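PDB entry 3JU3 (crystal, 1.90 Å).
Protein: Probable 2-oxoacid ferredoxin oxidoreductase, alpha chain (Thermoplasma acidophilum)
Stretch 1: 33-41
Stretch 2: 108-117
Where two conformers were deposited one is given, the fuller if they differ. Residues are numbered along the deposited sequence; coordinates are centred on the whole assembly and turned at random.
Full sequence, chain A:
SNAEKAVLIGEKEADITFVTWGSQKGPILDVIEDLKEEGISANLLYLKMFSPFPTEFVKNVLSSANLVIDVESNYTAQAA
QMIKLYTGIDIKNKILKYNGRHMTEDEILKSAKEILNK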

ATOM      1  N   GLU A  33     -12.591   4.581  22.194  0.50 22.55           N
ATOM      2  CA  GLU A  33     -13.826   4.188  22.885  0.50 22.25           C
ATOM      3  C   GLU A  33     -13.601   2.993  23.804  0.50 22.67           C
ATOM      4  O   GLU A  33     -14.082   2.992  24.931  0.50 21.60           O
ATOM      5  CB  GLU A  33     -14.993   3.934  21.918  0.50 22.52           C
ATOM      6  CG  GLU A  33     -15.489   5.173  21.164  0.50 21.31           C
ATOM      7  CD  GLU A  33     -15.735   6.397  22.064  0.50 21.43           C
ATOM      8  OE1 GLU A  33     -16.834   6.507  22.659  0.50 23.15           O
ATOM      9  OE2 GLU A  33     -14.836   7.261  22.161  0.50 17.42           O
ATOM     10  N   ASP A  34     -12.852   1.996  23.322  1.00 23.12           N
ATOM     11  CA  ASP A  34     -12.444   0.849  24.146  1.00 23.80           C
ATOM     12  C   ASP A  34     -11.653   1.254  25.412  1.00 23.52           C
ATOM     13  O   ASP A  34     -11.863   0.697  26.497  1.00 23.57           O
ATOM     14  CB  ASP A  34     -11.623  -0.130  23.307  1.00 23.68           C
ATOM     15  CG  ASP A  34     -12.375  -0.632  22.107  1.00 26.14           C
ATOM     16  OD1 ASP A  34     -13.598  -0.861  22.201  1.00 27.70           O
ATOM     17  OD2 ASP A  34     -11.738  -0.818  21.054  1.00 30.98           O
ATOM     18  N   LEU A  35     -10.743   2.215  25.274  1.00 22.51           N
ATOM     19  CA  LEU A  35      -9.968   2.708  26.426  1.00 21.36           C
ATOM     20  C   LEU A  35     -10.848   3.299  27.554  1.00 21.39           C
ATOM     21  O   LEU A  35     -10.586   3.079  28.736  1.00 20.26           O
ATOM     22  CB  LEU A  35      -8.877   3.702  25.953  1.00 19.80           C
ATOM     23  CG  LEU A  35      -7.647   3.078  25.274  1.00 19.19           C
ATOM     24  CD1 LEU A  35      -6.853   4.200  24.574  1.00 15.65           C
ATOM     25  CD2 LEU A  35      -6.755   2.301  26.270  1.00 18.44           C
ATOM     26  N   LYS A  36     -11.884   4.051  27.180  1.00 22.11           N
ATOM     27  CA  LYS A  36     -12.816   4.637  28.140  1.00 23.03           C
ATOM     28  C   LYS A  36     -13.370   3.558  29.073  1.00 23.47           C
ATOM     29  O   LYS A  36     -13.567   3.797  30.272  1.00 21.97           O
ATOM     30  CB  LYS A  36     -13.976   5.309  27.384  1.00 23.80           C
ATOM     31  CG  LYS A  36     -13.679   6.690  26.923  1.00 24.09           C
ATOM     32  CD  LYS A  36     -14.764   7.199  26.005  1.00 28.82           C
ATOM     33  CE  LYS A  36     -14.249   8.386  25.180  1.00 31.30           C
ATOM     34  NZ  LYS A  36     -15.354   8.957  24.345  1.00 34.55           N
ATOM     35  N   GLU A  37     -13.593   2.367  28.510  1.00 24.02           N
ATOM     36  CA  GLU A  37     -14.166   1.241  29.248  1.00 24.83           C
ATOM     37  C   GLU A  37     -13.278   0.817  30.404  1.00 24.39           C
ATOM     38  O   GLU A  37     -13.772   0.298  31.383  1.00 24.27           O
ATOM     39  CB  GLU A  37     -14.457   0.054  28.320  1.00 25.07           C
ATOM     40  CG  GLU A  37     -15.663   0.317  27.430  1.00 28.12           C
ATOM     41  CD  GLU A  37     -16.037  -0.836  26.491  1.00 33.00           C
ATOM     42  OE1 GLU A  37     -15.678  -2.017  26.739  1.00 34.90           O
ATOM     43  OE2 GLU A  37     -16.749  -0.551  25.512  1.00 33.48           O
ATOM     44  N   GLU A  38     -11.975   1.036  30.261  1.00 23.61           N
ATOM     45  CA  GLU A  38     -11.002   0.720  31.288  1.00 23.68           C
ATOM     46  C   GLU A  38     -10.602   1.953  32.070  1.00 22.08           C
ATOM     47  O   GLU A  38      -9.627   1.904  32.843  1.00 21.55           O
ATOM     48  CB  GLU A  38      -9.726   0.152  30.662  1.00 24.81           C
ATOM     49  CG  GLU A  38      -9.814  -1.250  30.250  1.00 27.93           C
ATOM     50  CD  GLU A  38      -8.526  -1.699  29.645  1.00 31.36           C
ATOM     51  OE1 GLU A  38      -7.619  -2.111  30.411  1.00 34.09           O
ATOM     52  OE2 GLU A  38      -8.418  -1.628  28.408  1.00 31.51           O
ATOM     53  N   GLY A  39     -11.340   3.047  31.873  1.00 20.12           N
ATOM     54  CA  GLY A  39     -11.033   4.313  32.561  1.00 18.50           C
ATOM     55  C   GLY A  39      -9.790   5.031  32.077  1.00 17.24           C
ATOM     56  O   GLY A  39      -9.228   5.885  32.810  1.00 15.84           O
ATOM     57  N   ILE A  40      -9.401   4.759  30.823  1.00 15.60           N
ATOM     58  CA  ILE A  40      -8.257   5.455  30.232  1.00 15.92           C
ATOM     59  C   ILE A  40      -8.726   6.461  29.194  1.00 16.16           C
ATOM     60  O   ILE A  40      -9.483   6.108  28.305  1.00 15.85           O
ATOM     61  CB  ILE A  40      -7.293   4.490  29.582  1.00 16.24           C
ATOM     62  CG1 ILE A  40      -6.672   3.597  30.652  1.00 16.42           C
ATOM     63  CG2 ILE A  40      -6.215   5.250  28.824  1.00 14.17           C
ATOM     64  CD1 ILE A  40      -5.949   2.391  30.074  1.00 17.24           C
ATOM     65  N   SER A  41      -8.276   7.706  29.314  1.00 15.79           N
ATOM     66  CA  SER A  41      -8.690   8.732  28.347  1.00 16.69           C
ATOM     67  C   SER A  41      -7.669   8.889  27.220  1.00 16.77           C
ATOM     68  O   SER A  41      -6.473   8.742  27.413  1.00 17.33           O
ATOM     69  CB  SER A  41      -8.936  10.079  29.037  1.00 16.90           C
ATOM     70  OG  SER A  41      -7.737  10.500  29.660  1.00 18.99           O
ATOM     71  N   ILE A 108      -3.707  -2.751  18.617  1.00 12.16           N
ATOM     72  CA  ILE A 108      -3.413  -1.353  18.841  1.00 11.77           C
ATOM     73  C   ILE A 108      -3.658  -1.035  20.325  1.00 11.67           C
ATOM     74  O   ILE A 108      -2.823  -0.402  20.985  1.00 11.85           O
ATOM     75  CB  ILE A 108      -4.279  -0.399  17.931  1.00 11.38           C
ATOM     76  CG1 ILE A 108      -3.939  -0.593  16.449  1.00 12.12           C
ATOM     77  CG2 ILE A 108      -4.079   1.085  18.340  1.00 11.13           C
ATOM     78  CD1 ILE A 108      -4.826   0.219  15.523  1.00 14.65           C
ATOM     79  N   LEU A 109      -4.808  -1.482  20.829  1.00 11.10           N
ATOM     80  CA  LEU A 109      -5.172  -1.314  22.244  1.00 10.91           C
ATOM     81  C   LEU A 109      -4.037  -1.863  23.125  1.00 10.86           C
ATOM     82  O   LEU A 109      -3.533  -1.165  24.031  1.00 10.78           O
ATOM     83  CB  LEU A 109      -6.507  -2.022  22.522  1.00 10.28           C
ATOM     84  CG  LEU A 109      -7.217  -1.922  23.866  1.00 10.80           C
ATOM     85  CD1 LEU A 109      -7.324  -0.481  24.268  1.00  8.00           C
ATOM     86  CD2 LEU A 109      -8.618  -2.512  23.756  1.00 11.56           C
ATOM     87  N   LYS A 110      -3.605  -3.074  22.798  1.00 10.83           N
ATOM     88  CA  LYS A 110      -2.534  -3.743  23.514  1.00 12.16           C
ATOM     89  C   LYS A 110      -1.275  -2.893  23.578  1.00 13.02           C
ATOM     90  O   LYS A 110      -0.759  -2.666  24.682  1.00 13.82           O
ATOM     91  CB  LYS A 110      -2.215  -5.119  22.902  1.00 12.06           C
ATOM     92  CG  LYS A 110      -1.486  -6.062  23.861  1.00 12.63           C
ATOM     93  CD  LYS A 110      -1.376  -7.451  23.298  1.00 12.94           C
ATOM     94  CE  LYS A 110      -0.394  -8.254  24.118  1.00 15.07           C
ATOM     95  NZ  LYS A 110       0.995  -7.795  23.832  1.00 18.82           N
ATOM     96  N   SER A 111      -0.787  -2.439  22.409  1.00 13.00           N
ATOM     97  CA  SER A 111       0.455  -1.658  22.329  1.00 13.37           C
ATOM     98  C   SER A 111       0.341  -0.362  23.076  1.00 12.24           C
ATOM     99  O   SER A 111       1.312   0.096  23.702  1.00 11.94           O
ATOM    100  CB  SER A 111       0.806  -1.288  20.891  1.00 13.20           C
ATOM    101  OG  SER A 111       0.741  -2.398  20.041  1.00 15.00           O
ATOM    102  N   ALA A 112      -0.823   0.261  22.924  1.00 12.05           N
ATOM    103  CA  ALA A 112      -1.153   1.526  23.564  1.00 12.23           C
ATOM    104  C   ALA A 112      -1.031   1.458  25.109  1.00 13.04           C
ATOM    105  O   ALA A 112      -0.427   2.333  25.754  1.00 12.66           O
ATOM    106  CB  ALA A 112      -2.567   1.988  23.143  1.00 11.84           C
ATOM    107  N   LYS A 113      -1.592   0.402  25.684  1.00 14.23           N
ATOM    108  CA  LYS A 113      -1.496   0.169  27.135  1.00 14.80           C
ATOM    109  C   LYS A 113      -0.053  -0.126  27.564  1.00 15.24           C
ATOM    110  O   LYS A 113       0.418   0.436  28.564  1.00 15.32           O
ATOM    111  CB  LYS A 113      -2.483  -0.906  27.572  1.00 13.98           C
ATOM    112  CG  LYS A 113      -3.903  -0.404  27.501  1.00 14.53           C
ATOM    113  CD  LYS A 113      -4.886  -1.335  28.182  1.00 16.62           C
ATOM    114  CE  LYS A 113      -5.332  -2.419  27.236  1.00 17.95           C
ATOM    115  NZ  LYS A 113      -6.266  -3.403  27.865  1.00 19.06           N
ATOM    116  N   GLU A 114       0.636  -0.976  26.802  0.50 15.02           N
ATOM    117  CA  GLU A 114       2.054  -1.222  27.013  0.50 15.47           C
ATOM    118  C   GLU A 114       2.842   0.085  27.076  0.50 16.11           C
ATOM    119  O   GLU A 114       3.703   0.245  27.937  0.50 15.40           O
ATOM    120  CB  GLU A 114       2.634  -2.123  25.919  0.50 15.50           C
ATOM    121  CG  GLU A 114       4.070  -2.567  26.185  0.50 14.78           C
ATOM    122  CD  GLU A 114       4.664  -3.382  25.044  0.50 14.22           C
ATOM    123  OE1 GLU A 114       4.523  -2.960  23.875  0.50 12.20           O
ATOM    124  OE2 GLU A 114       5.279  -4.444  25.324  0.50 13.46           O
ATOM    125  N   ILE A 115       2.526   1.022  26.178  1.00 16.54           N
ATOM    126  CA  ILE A 115       3.271   2.258  26.074  1.00 19.24           C
ATOM    127  C   ILE A 115       2.945   3.153  27.283  1.00 22.20           C
ATOM    128  O   ILE A 115       3.826   3.805  27.868  1.00 21.57           O
ATOM    129  CB  ILE A 115       2.942   3.011  24.707  1.00 19.03           C
ATOM    130  CG1 ILE A 115       3.688   2.332  23.533  1.00 20.28           C
ATOM    131  CG2 ILE A 115       3.293   4.484  24.801  1.00 18.54           C
ATOM    132  CD1 ILE A 115       3.191   2.706  22.113  1.00 15.73           C
ATOM    133  N   LEU A 116       1.665   3.170  27.627  1.00 25.28           N
ATOM    134  CA  LEU A 116       1.147   3.834  28.813  1.00 29.37           C
ATOM    135  C   LEU A 116       1.869   3.368  30.092  1.00 32.79           C
ATOM    136  O   LEU A 116       2.293   4.187  30.916  1.00 32.17           O
ATOM    137  CB  LEU A 116      -0.358   3.576  28.912  1.00 28.28           C
ATOM    138  CG  LEU A 116      -1.132   4.224  30.053  1.00 26.76           C
ATOM    139  CD1 LEU A 116      -0.975   5.744  30.055  1.00 25.17           C
ATOM    140  CD2 LEU A 116      -2.577   3.826  29.924  1.00 25.90           C
ATOM    141  N   ASN A 117       2.013   2.061  30.239  0.50 35.22           N
ATOM    142  CA  ASN A 117       2.648   1.484  31.414  0.50 37.59           C
ATOM    143  C   ASN A 117       4.189   1.458  31.393  0.50 39.77           C
ATOM    144  O   ASN A 117       4.826   1.128  32.410  0.50 40.00           O
ATOM    145  CB  ASN A 117       2.055   0.100  31.659  0.50 37.77           C
ATOM    146  CG  ASN A 117       0.656   0.172  32.233  0.50 36.67           C
ATOM    147  OD1 ASN A 117       0.490   0.443  33.417  0.50 38.39           O
ATOM    148  ND2 ASN A 117      -0.350  -0.074  31.407  0.50 32.65           N
TER

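The end of one helix, little more than a turn of it, with the loop that follows, lies across a second helix that runs through 108-117. The two axes come no closer than 11.1 Å and cross at -56°, so long side chains, Leu, Ile, Lys and Glu, make most of the contact, while the short Ala112 faces it without touching. Leu35 and Leu109, whose CA atoms are 7.5 Å apart, are the closest pair of CA atoms across the two stretches.

Leu109 points toward the first stretch and adopts chi1 t, chi2 p, which spreads its methyls along that surface: CD1 lies 3.5 Å from Leu35 CD2, while CD2 rests 3.9 Å from Asp34 CB, the aliphatic part of an otherwise polar residue. Leu35 leaves its backbone sideways, but its m,t conformation brings the end of the chain nearer, where CD2 also lies 4.1 Å from Lys113 CG. A branched, flexible leucine suits both positions, since neither contact demands directionality.

Lys113 serves two chemistries. Its methylenes join the apolar layer, and its chi angles (m, t, m, t) bend the chain at chi3 and carry the ammonium to Glu38. There NZ lies 2.8 Å from Glu38 OE2 in a salt bridge, with a weak hydrogen bond from NZ to Glu38 OE1 at 3.2 Å; the carboxylate is thus gripped unevenly. Glu38, m then t, extends its chain to meet the amine.

Beyond Glu38, Gly39 has phi 72°, a value that glycine tolerates readily, and Ile40 N bonds back to Leu35 O at 2.9 Å. Ile40 then points toward the second helix, its m,t conformation extending CD1 to 3.7 Å from Leu116 CD2. Leu116 repeats the t,p conformation of Leu109, two turns earlier, so the same helical face offers leucine methyls at both ends of the contact, with Lys113 between them.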